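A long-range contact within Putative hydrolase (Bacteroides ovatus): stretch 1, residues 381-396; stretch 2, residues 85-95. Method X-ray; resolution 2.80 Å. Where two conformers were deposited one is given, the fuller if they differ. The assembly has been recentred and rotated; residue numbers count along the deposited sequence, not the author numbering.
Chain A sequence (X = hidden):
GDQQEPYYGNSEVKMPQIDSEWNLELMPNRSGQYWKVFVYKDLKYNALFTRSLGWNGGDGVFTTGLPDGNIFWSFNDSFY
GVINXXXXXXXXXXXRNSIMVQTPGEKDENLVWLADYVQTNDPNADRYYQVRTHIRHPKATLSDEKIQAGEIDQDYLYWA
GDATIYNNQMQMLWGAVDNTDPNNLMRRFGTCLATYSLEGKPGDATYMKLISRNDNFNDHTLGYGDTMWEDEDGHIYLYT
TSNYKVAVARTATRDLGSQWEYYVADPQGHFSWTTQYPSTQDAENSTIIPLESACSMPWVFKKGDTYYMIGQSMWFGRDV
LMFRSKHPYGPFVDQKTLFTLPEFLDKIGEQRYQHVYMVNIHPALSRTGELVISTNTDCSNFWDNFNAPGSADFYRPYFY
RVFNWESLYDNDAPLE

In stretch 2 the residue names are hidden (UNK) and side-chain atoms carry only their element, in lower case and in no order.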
# COMPACT_ATOMS: atom_id res chain seq x y z
N ASN A 381 8.03 20.83 2.00
CA ASN A 381 8.49 21.41 0.75
C ASN A 381 9.07 20.34 -0.19
O ASN A 381 9.95 19.58 0.20
CB ASN A 381 9.51 22.47 1.05
CG ASN A 381 9.02 23.54 2.03
OD1 ASN A 381 9.54 23.67 3.14
ND2 ASN A 381 7.97 24.30 1.67
N PHE A 382 8.56 20.28 -1.43
CA PHE A 382 8.95 19.24 -2.38
C PHE A 382 10.43 19.27 -2.75
O PHE A 382 10.99 18.21 -3.04
CB PHE A 382 8.11 19.32 -3.68
CG PHE A 382 8.28 18.13 -4.61
CD1 PHE A 382 7.57 16.95 -4.40
CD2 PHE A 382 9.19 18.16 -5.65
CE1 PHE A 382 7.77 15.84 -5.23
CE2 PHE A 382 9.38 17.05 -6.49
CZ PHE A 382 8.65 15.91 -6.28
N TRP A 383 11.06 20.48 -2.74
CA TRP A 383 12.48 20.63 -3.09
C TRP A 383 13.40 19.95 -2.10
O TRP A 383 14.53 19.61 -2.46
CB TRP A 383 12.88 22.12 -3.22
CG TRP A 383 12.49 23.05 -2.09
CD1 TRP A 383 13.29 23.49 -1.07
CD2 TRP A 383 11.25 23.76 -1.96
NE1 TRP A 383 12.60 24.39 -0.29
CE2 TRP A 383 11.36 24.59 -0.83
CE3 TRP A 383 10.06 23.75 -2.68
CZ2 TRP A 383 10.30 25.40 -0.40
CZ3 TRP A 383 9.02 24.55 -2.25
CH2 TRP A 383 9.15 25.36 -1.13
N ASP A 384 12.92 19.71 -0.86
CA ASP A 384 13.74 19.10 0.19
C ASP A 384 13.93 17.58 -0.05
O ASP A 384 14.67 16.95 0.71
CB ASP A 384 13.17 19.40 1.58
CG ASP A 384 13.34 20.87 1.98
OD1 ASP A 384 14.34 21.49 1.56
OD2 ASP A 384 12.52 21.36 2.77
N ASN A 385 13.34 17.01 -1.13
CA ASN A 385 13.57 15.65 -1.58
C ASN A 385 14.85 15.58 -2.43
O ASN A 385 15.16 14.50 -2.90
CB ASN A 385 12.36 15.13 -2.41
CG ASN A 385 11.09 14.99 -1.60
OD1 ASN A 385 11.02 14.20 -0.64
ND2 ASN A 385 10.06 15.74 -1.96
N PHE A 386 15.59 16.73 -2.64
CA PHE A 386 16.82 16.78 -3.44
C PHE A 386 17.94 17.63 -2.86
O PHE A 386 17.71 18.52 -2.03
CB PHE A 386 16.52 17.40 -4.83
CG PHE A 386 15.33 16.86 -5.56
CD1 PHE A 386 14.05 17.34 -5.29
CD2 PHE A 386 15.48 15.91 -6.56
CE1 PHE A 386 12.94 16.84 -5.96
CE2 PHE A 386 14.37 15.43 -7.25
CZ PHE A 386 13.10 15.88 -6.92
N ASN A 387 19.16 17.40 -3.39
CA ASN A 387 20.38 18.18 -3.23
C ASN A 387 20.88 18.54 -1.81
O ASN A 387 21.77 19.38 -1.71
CB ASN A 387 20.21 19.49 -4.00
CG ASN A 387 20.09 19.28 -5.49
OD1 ASN A 387 20.52 18.27 -6.05
ND2 ASN A 387 19.49 20.23 -6.17
N ALA A 388 20.39 17.92 -0.76
CA ALA A 388 20.90 18.18 0.59
C ALA A 388 21.22 16.87 1.22
O ALA A 388 20.53 15.89 0.92
CB ALA A 388 19.85 18.90 1.43
N PRO A 389 22.18 16.80 2.15
CA PRO A 389 22.44 15.51 2.80
C PRO A 389 21.18 14.88 3.42
O PRO A 389 20.41 15.58 4.09
CB PRO A 389 23.46 15.87 3.88
CG PRO A 389 24.14 17.07 3.35
CD PRO A 389 23.09 17.85 2.65
N GLY A 390 20.93 13.61 3.12
CA GLY A 390 19.77 12.89 3.65
C GLY A 390 18.44 13.15 2.98
O GLY A 390 17.47 12.46 3.29
N SER A 391 18.38 14.10 2.02
CA SER A 391 17.15 14.44 1.29
C SER A 391 16.49 13.24 0.67
O SER A 391 15.26 13.21 0.56
CB SER A 391 17.46 15.46 0.20
OG SER A 391 18.46 15.00 -0.67
N ALA A 392 17.29 12.23 0.29
CA ALA A 392 16.76 11.00 -0.30
C ALA A 392 15.74 10.27 0.62
O ALA A 392 14.84 9.61 0.10
CB ALA A 392 17.90 10.04 -0.63
N ASP A 393 15.89 10.40 1.96
CA ASP A 393 15.16 9.59 2.93
C ASP A 393 13.86 10.19 3.57
O ASP A 393 13.35 9.62 4.55
CB ASP A 393 16.15 9.15 3.99
CG ASP A 393 17.20 8.21 3.44
OD1 ASP A 393 16.83 7.25 2.73
OD2 ASP A 393 18.40 8.49 3.64
N PHE A 394 13.26 11.20 2.96
CA PHE A 394 11.95 11.67 3.43
C PHE A 394 10.90 10.81 2.77
O PHE A 394 9.99 10.30 3.41
CB PHE A 394 11.72 13.14 3.06
CG PHE A 394 12.45 14.13 3.93
CD1 PHE A 394 12.13 14.25 5.28
CD2 PHE A 394 13.40 14.98 3.40
CE1 PHE A 394 12.73 15.23 6.07
CE2 PHE A 394 14.05 15.92 4.20
CZ PHE A 394 13.71 16.04 5.53
N TYR A 395 11.04 10.67 1.45
CA TYR A 395 10.10 10.00 0.59
C TYR A 395 10.47 8.55 0.24
O TYR A 395 10.78 8.23 -0.90
CB TYR A 395 10.00 10.84 -0.66
CG TYR A 395 8.76 10.57 -1.45
CD1 TYR A 395 7.51 10.89 -0.94
CD2 TYR A 395 8.83 10.03 -2.72
CE1 TYR A 395 6.36 10.65 -1.66
CE2 TYR A 395 7.68 9.80 -3.46
CZ TYR A 395 6.45 10.13 -2.93
OH TYR A 395 5.30 9.97 -3.66
N ARG A 396 10.33 7.67 1.22
CA ARG A 396 10.56 6.24 1.02
C ARG A 396 9.90 5.49 2.16
O ARG A 396 9.65 6.08 3.23
CB ARG A 396 12.06 5.88 0.88
CG ARG A 396 13.00 6.67 1.74
CD ARG A 396 13.06 6.14 3.15
NE ARG A 396 14.33 5.45 3.38
CZ ARG A 396 14.50 4.13 3.48
NH1 ARG A 396 13.47 3.30 3.40
NH2 ARG A 396 15.71 3.63 3.68
N UNK A 85 26.50 11.44 -2.78
CA UNK A 85 27.16 11.42 -1.48
C UNK A 85 26.23 11.93 -0.35
O UNK A 85 25.54 12.95 -0.52
c UNK A 85 28.46 12.28 -1.52
o UNK A 85 30.70 13.02 -4.17
o UNK A 85 28.62 12.44 -4.62
c UNK A 85 29.53 11.77 -2.50
c UNK A 85 29.61 12.48 -3.85
N UNK A 86 26.22 11.19 0.80
CA UNK A 86 25.42 11.48 2.00
C UNK A 86 23.92 11.46 1.72
O UNK A 86 23.18 12.31 2.20
c UNK A 86 25.83 12.81 2.66
c UNK A 86 27.29 12.92 2.95
o UNK A 86 27.97 13.80 2.43
n UNK A 86 27.82 12.03 3.79
N UNK A 87 23.46 10.44 0.97
CA UNK A 87 22.04 10.26 0.66
C UNK A 87 21.40 11.56 0.15
O UNK A 87 20.33 11.93 0.60
c UNK A 87 21.71 8.32 2.31
n UNK A 87 17.82 6.56 0.23
n UNK A 87 19.80 6.05 -0.81
c UNK A 87 19.15 6.60 0.21
c UNK A 87 21.28 7.27 1.31
c UNK A 87 21.29 9.72 1.89
n UNK A 87 19.82 7.18 1.21
N UNK A 88 22.09 12.25 -0.77
CA UNK A 88 21.62 13.50 -1.34
C UNK A 88 21.06 13.18 -2.69
O UNK A 88 21.83 12.81 -3.57
c UNK A 88 22.77 14.50 -1.41
o UNK A 88 22.36 15.77 -1.90
N UNK A 89 19.73 13.18 -2.86
CA UNK A 89 19.12 12.80 -4.13
C UNK A 89 19.50 13.78 -5.24
O UNK A 89 19.46 14.99 -5.03
n UNK A 89 14.49 9.73 -3.20
n UNK A 89 13.75 11.50 -1.93
c UNK A 89 14.37 11.05 -3.02
n UNK A 89 14.86 11.90 -3.92
c UNK A 89 16.81 12.46 -5.33
c UNK A 89 17.60 12.68 -4.00
c UNK A 89 15.60 11.56 -5.15
N UNK A 90 19.88 13.22 -6.39
CA UNK A 90 20.29 13.98 -7.56
C UNK A 90 19.24 13.94 -8.65
O UNK A 90 18.05 14.08 -8.36
N UNK A 91 19.67 13.74 -9.92
CA UNK A 91 18.77 13.73 -11.06
C UNK A 91 17.85 12.51 -11.08
O UNK A 91 18.34 11.40 -11.25
o UNK A 91 19.95 16.17 -12.00
n UNK A 91 21.29 15.12 -13.45
c UNK A 91 20.30 15.13 -12.57
c UNK A 91 19.55 13.83 -12.38
N UNK A 92 16.51 12.74 -10.94
CA UNK A 92 15.49 11.68 -10.91
C UNK A 92 14.28 12.00 -11.77
O UNK A 92 13.95 13.15 -12.02
c UNK A 92 15.05 11.41 -9.48
s UNK A 92 16.31 10.66 -8.43
N UNK A 93 13.57 10.94 -12.12
CA UNK A 93 12.30 10.92 -12.83
C UNK A 93 11.26 10.75 -11.78
O UNK A 93 11.57 10.18 -10.75
c UNK A 93 12.27 9.73 -13.78
o UNK A 93 11.67 10.05 -15.02
N UNK A 94 10.01 11.13 -12.01
CA UNK A 94 8.99 10.93 -10.99
C UNK A 94 7.75 10.23 -11.59
O UNK A 94 6.63 10.77 -11.50
c UNK A 94 8.62 11.39 -7.95
c UNK A 94 8.06 12.21 -8.92
c UNK A 94 7.05 12.16 -6.31
c UNK A 94 8.09 11.33 -6.67
c UNK A 94 6.48 12.98 -7.25
c UNK A 94 6.99 13.02 -8.55
c UNK A 94 8.65 12.28 -10.32
N UNK A 95 7.92 8.98 -12.14
CA UNK A 95 6.77 8.24 -12.70
C UNK A 95 5.58 8.13 -11.76
O UNK A 95 5.77 7.95 -10.56
c UNK A 95 9.14 8.18 -12.30
c UNK A 95 7.36 6.84 -12.98
c UNK A 95 8.62 6.79 -12.24

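Position 85 carries three carbons in a row, the third bearing two oxygens. A carboxylate at the end of a three-carbon chain is Glu85, and it reaches nothing on stretch 1.

At position 86 two carbons end in one oxygen and one nitrogen, an amide, so this is Asn86. Its backbone does the work: Gly390 N donates to Asn86 O at 2.8 Å. The acceptor sits beside a type II turn from Ala388 to Ser391, in which Gly390 has a positive phi, a value that by itself favours glycine.

Position 87 has three carbons, a nitrogen, then a carbon with two more nitrogens. This guanidinium lies edge-on to the carboxylate of Asp393 and has the CB of Ala392 over one face. It is Arg87, m at chi1, chi2 and chi3. Arg87 NH2 meets Asp393 OD1 at 2.8 Å and Arg87 NE meets Asp393 OD2 at 3.1 Å, a two-pronged salt bridge, while Arg87 O accepts from Ala392 N at 3.1 Å.

One carbon and one oxygen at position 88 make Ser88. Its hydroxyl gives a weak hydrogen bond, Ser88 OG to Ala388 O at 3.4 Å.

Position 89 repeats the guanidinium pattern, its inner nitrogen 2.8 Å from the O of Asn385: Arg89. That nitrogen, NE, donates to the carbonyl, and the CA of Ala392 lies over one face of the group. The backbone joins in at both ends: Arg89 N donates to Ser391 OG at 3.1 Å, and Asn387 N to Arg89 O at 2.9 Å, nearly straight.

No side-chain atoms at all mark position 90 as Gly90; its O lies 3.6 Å from Phe386 CD2, at the ring edge.

Position 91, two carbons with an oxygen and a nitrogen on the second, is Asn91, where the chain turns a corner, out of contact. A carbon and a sulfur at position 92 give Cys92, and a carbon and an oxygen at position 93 give Ser93; neither makes a close contact here.

Position 94 shows one carbon and a six-carbon ring without a hydroxyl, with Phe382 over one face and Tyr395 at its edge: Phe94. Phe382 points its edge at the Phe94 face, offset, with Phe382 CE1 3.7 Å from Phe94 CE2; Tyr395 CE2 approaches Phe94 CE1 at 3.6 Å.

Three carbons closing onto the backbone nitrogen make position 95 Pro95, out of reach.

The rule is layered: backbone hydrogen bonds fix the register, two arginines satisfy a carboxylate and the carbonyl at the end of a 3-10 segment, and an aromatic cluster adds apolar packing. Together the stretches bury 811 Å².

Stretch 2, residues 85-95: ENRSRGNCSFP
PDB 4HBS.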